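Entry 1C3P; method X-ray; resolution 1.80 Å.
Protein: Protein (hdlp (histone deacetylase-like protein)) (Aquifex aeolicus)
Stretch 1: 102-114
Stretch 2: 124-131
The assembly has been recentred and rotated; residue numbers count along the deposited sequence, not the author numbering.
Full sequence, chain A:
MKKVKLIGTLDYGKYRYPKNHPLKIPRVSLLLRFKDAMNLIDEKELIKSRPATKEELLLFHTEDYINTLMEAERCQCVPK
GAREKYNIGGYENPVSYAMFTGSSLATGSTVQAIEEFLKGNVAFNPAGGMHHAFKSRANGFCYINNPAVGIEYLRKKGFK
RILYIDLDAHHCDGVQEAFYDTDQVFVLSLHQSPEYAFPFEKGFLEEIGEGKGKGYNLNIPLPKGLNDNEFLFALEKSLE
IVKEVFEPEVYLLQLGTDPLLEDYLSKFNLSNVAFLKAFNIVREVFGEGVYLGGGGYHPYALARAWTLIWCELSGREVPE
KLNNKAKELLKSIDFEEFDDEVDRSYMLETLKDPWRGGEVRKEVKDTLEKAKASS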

# COMPACT_ATOMS: atom_id res chain seq x y z
N GLY A 102 -13.74 1.90 9.20
CA GLY A 102 -12.57 1.12 8.84
C GLY A 102 -11.49 2.02 8.26
O GLY A 102 -10.32 1.90 8.60
N SER A 103 -11.89 2.93 7.37
CA SER A 103 -10.91 3.86 6.78
C SER A 103 -10.28 4.74 7.84
O SER A 103 -9.06 4.97 7.82
N SER A 104 -11.08 5.25 8.77
CA SER A 104 -10.51 6.08 9.84
C SER A 104 -9.53 5.30 10.72
O SER A 104 -8.56 5.84 11.24
N LEU A 105 -9.81 4.03 10.90
CA LEU A 105 -8.96 3.21 11.73
C LEU A 105 -7.61 2.97 11.04
O LEU A 105 -6.55 3.00 11.66
N ALA A 106 -7.65 2.74 9.74
CA ALA A 106 -6.43 2.51 8.96
C ALA A 106 -5.59 3.78 8.93
O ALA A 106 -4.36 3.73 8.97
N THR A 107 -6.26 4.92 8.87
CA THR A 107 -5.58 6.22 8.81
C THR A 107 -4.99 6.61 10.16
O THR A 107 -3.87 7.13 10.23
N GLY A 108 -5.73 6.37 11.23
CA GLY A 108 -5.18 6.67 12.53
C GLY A 108 -3.94 5.80 12.73
O GLY A 108 -2.97 6.22 13.36
N SER A 109 -3.96 4.58 12.17
CA SER A 109 -2.83 3.66 12.30
C SER A 109 -1.58 4.18 11.57
O SER A 109 -0.43 3.86 11.94
N THR A 110 -1.79 4.98 10.53
CA THR A 110 -0.67 5.57 9.82
C THR A 110 -0.09 6.69 10.65
O THR A 110 1.12 6.86 10.67
N VAL A 111 -0.94 7.45 11.35
CA VAL A 111 -0.42 8.50 12.19
C VAL A 111 0.36 7.83 13.33
O VAL A 111 1.44 8.28 13.73
N GLN A 112 -0.17 6.72 13.86
CA GLN A 112 0.52 6.00 14.92
C GLN A 112 1.87 5.49 14.41
O GLN A 112 2.86 5.54 15.13
N ALA A 113 1.91 4.98 13.19
CA ALA A 113 3.18 4.52 12.64
C ALA A 113 4.17 5.68 12.60
O ALA A 113 5.35 5.53 12.91
N ILE A 114 3.69 6.85 12.20
CA ILE A 114 4.59 7.99 12.15
C ILE A 114 5.02 8.40 13.55
O ILE A 114 6.20 8.72 13.78
N PHE A 124 5.25 -0.61 11.33
CA PHE A 124 4.60 -1.05 10.11
C PHE A 124 3.09 -1.01 10.32
O PHE A 124 2.57 -1.61 11.26
N ASN A 125 2.40 -0.27 9.46
CA ASN A 125 0.95 -0.22 9.49
C ASN A 125 0.42 -0.88 8.22
O ASN A 125 0.27 -0.23 7.19
N PRO A 126 0.12 -2.19 8.28
CA PRO A 126 -0.39 -2.89 7.10
C PRO A 126 -1.73 -2.38 6.55
O PRO A 126 -2.03 -2.60 5.39
N ALA A 127 -2.52 -1.72 7.39
CA ALA A 127 -3.82 -1.21 6.97
C ALA A 127 -3.68 0.06 6.14
O ALA A 127 -4.61 0.45 5.43
N GLY A 128 -2.52 0.70 6.23
CA GLY A 128 -2.28 1.95 5.52
C GLY A 128 -1.98 1.82 4.04
O GLY A 128 -2.03 0.74 3.47
N GLY A 129 -1.66 2.94 3.41
CA GLY A 129 -1.37 2.93 1.99
C GLY A 129 -2.58 3.00 1.08
O GLY A 129 -2.53 2.51 -0.04
N MET A 130 -3.68 3.58 1.56
CA MET A 130 -4.92 3.74 0.76
C MET A 130 -4.65 4.95 -0.13
O MET A 130 -5.23 6.02 0.03
N HIS A 131 -3.81 4.71 -1.13
CA HIS A 131 -3.28 5.74 -2.01
C HIS A 131 -4.08 6.30 -3.16
O HIS A 131 -3.57 7.12 -3.89

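Stretch 1 is one run of helix. Stretch 2 leaves a strand at Asn-125 and enters a type I turn from Asn-125 to Gly-128. The nearest CA atoms across the two stretches are those of Ala-106 and Ala-127, 5.0 Å apart. Small residues at this point permit the close approach.

Asn-125 is the polar centre of the contact. Its CB points toward the helix, and chi1 is t (169°) with chi2 at 30°. This conformation lays the amide against the helix backbone. ND2 of Asn-125 donates to O of Ala-106 at 3.1 Å and to OG1 of Thr-110 at 2.8 Å. The carbonyl of Ala-106 also accepts a weak hydrogen bond from N of Thr-110 (3.3 Å to O of Ala-106), so the amide adds to a helical bond already in place. The other end of the amide serves the turn: N of Ala-127 gives OD1 of Asn-125 a weak hydrogen bond of 3.1 Å. The same OD1 of Asn-125 lies 3.2 Å from CB of Ser-109. One side chain thus ties the turn to the helix and also braces the turn itself.

Thr-110 has chi1 m (-76°). Its CB points sideways, and this rotamer carries OG1 to the Asn-125 amide. OG1 of Thr-110 is also 3.8 Å from CA of Gly-128. A CB on Gly-128 would sit about 2.6 Å from that OG1 of Thr-110, a clash, so the bare glycine leaves room for the hydroxyl.

Ser-109 points toward stretch 2 through its CB. Its chi1 is m (-64°), which turns the hydroxyl back to the helix, where OG of Ser-109 donates to O of Leu-105 at 2.8 Å. One turn further on, CB of Ala-113 packs 4.1 Å from CB of Asn-125.

The apolar part of the contact gathers around Ala-106. Its CB is 3.7 Å from CB of Ala-127 and 3.4 Å from O of Ala-127. Met-130 points toward the helix with chi angles m, t, p. The extended chi2 (-173°) helps carry the sulfur to the helix, with SD of Met-130 3.9 Å from CB of Ala-106. Chi3 at 68° sets the methyl, and CE of Met-130 comes 3.9 Å from OG of Ser-103. Ser-103 is also m (-67°), and its hydroxyl is hydrogen-bonded elsewhere in the structure.

Thr-107 points away; its OG1 donates to O of Ser-103 at 3.0 Å. Val-111 (t) and Phe-124 (t) also point away from the opposing stretch.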

# COMPACT_ATOMS: atom_id res chain seq x y z
CB SER A 103 -11.57 4.72 5.70
OG SER A 103 -11.96 3.91 4.60
CB SER A 104 -11.62 6.66 10.72
OG SER A 104 -12.32 7.66 10.00
CB LEU A 105 -9.68 1.89 12.03
CG LEU A 105 -9.22 1.07 13.22
CD1 LEU A 105 -9.37 1.90 14.51
CD2 LEU A 105 -10.08 -0.22 13.28
CB ALA A 106 -6.80 2.07 7.52
CB THR A 107 -6.55 7.29 8.29
OG1 THR A 107 -6.98 6.89 6.98
CG2 THR A 107 -5.89 8.69 8.23
CB SER A 109 -3.22 2.27 11.77
OG SER A 109 -4.27 1.71 12.55
CB THR A 110 -1.10 6.07 8.44
OG1 THR A 110 -1.23 4.93 7.57
CG2 THR A 110 -0.09 7.08 7.87
CB VAL A 111 -1.55 9.40 12.77
CG1 VAL A 111 -0.95 10.40 13.75
CG2 VAL A 111 -2.25 10.16 11.64
CB GLN A 112 -0.32 4.82 15.41
CG GLN A 112 -1.64 5.24 16.03
CD GLN A 112 -2.46 4.06 16.46
OE1 GLN A 112 -2.37 3.60 17.61
NE2 GLN A 112 -3.27 3.55 15.54
CB ALA A 113 2.99 3.97 11.25
CB ILE A 114 3.95 9.17 11.43
CG1 ILE A 114 3.71 8.79 9.96
CG2 ILE A 114 4.88 10.39 11.51
CD1 ILE A 114 2.76 9.76 9.22
CB PHE A 124 5.05 -2.48 9.76
CG PHE A 124 4.36 -3.09 8.55
CD1 PHE A 124 4.05 -2.33 7.44
CD2 PHE A 124 4.12 -4.47 8.51
CE1 PHE A 124 3.51 -2.93 6.29
CE2 PHE A 124 3.59 -5.08 7.35
CZ PHE A 124 3.28 -4.31 6.25
CB ASN A 125 0.44 1.22 9.55
CG ASN A 125 -1.04 1.28 9.31
OD1 ASN A 125 -1.75 0.33 9.64
ND2 ASN A 125 -1.53 2.40 8.74
CB PRO A 126 -0.46 -4.34 7.58
CG PRO A 126 -0.80 -4.16 9.07
CD PRO A 126 0.24 -3.12 9.42
CB ALA A 127 -4.72 -0.94 8.20
CB MET A 130 -6.09 4.00 1.70
CG MET A 130 -6.20 2.87 2.73
SD MET A 130 -7.64 2.91 3.79
CE MET A 130 -8.87 2.57 2.60
CB HIS A 131 -1.92 5.27 -2.55
CG HIS A 131 -1.99 4.07 -3.45
ND1 HIS A 131 -3.17 3.46 -3.81
CD2 HIS A 131 -1.00 3.40 -4.10
CE1 HIS A 131 -2.91 2.46 -4.64
NE2 HIS A 131 -1.60 2.40 -4.83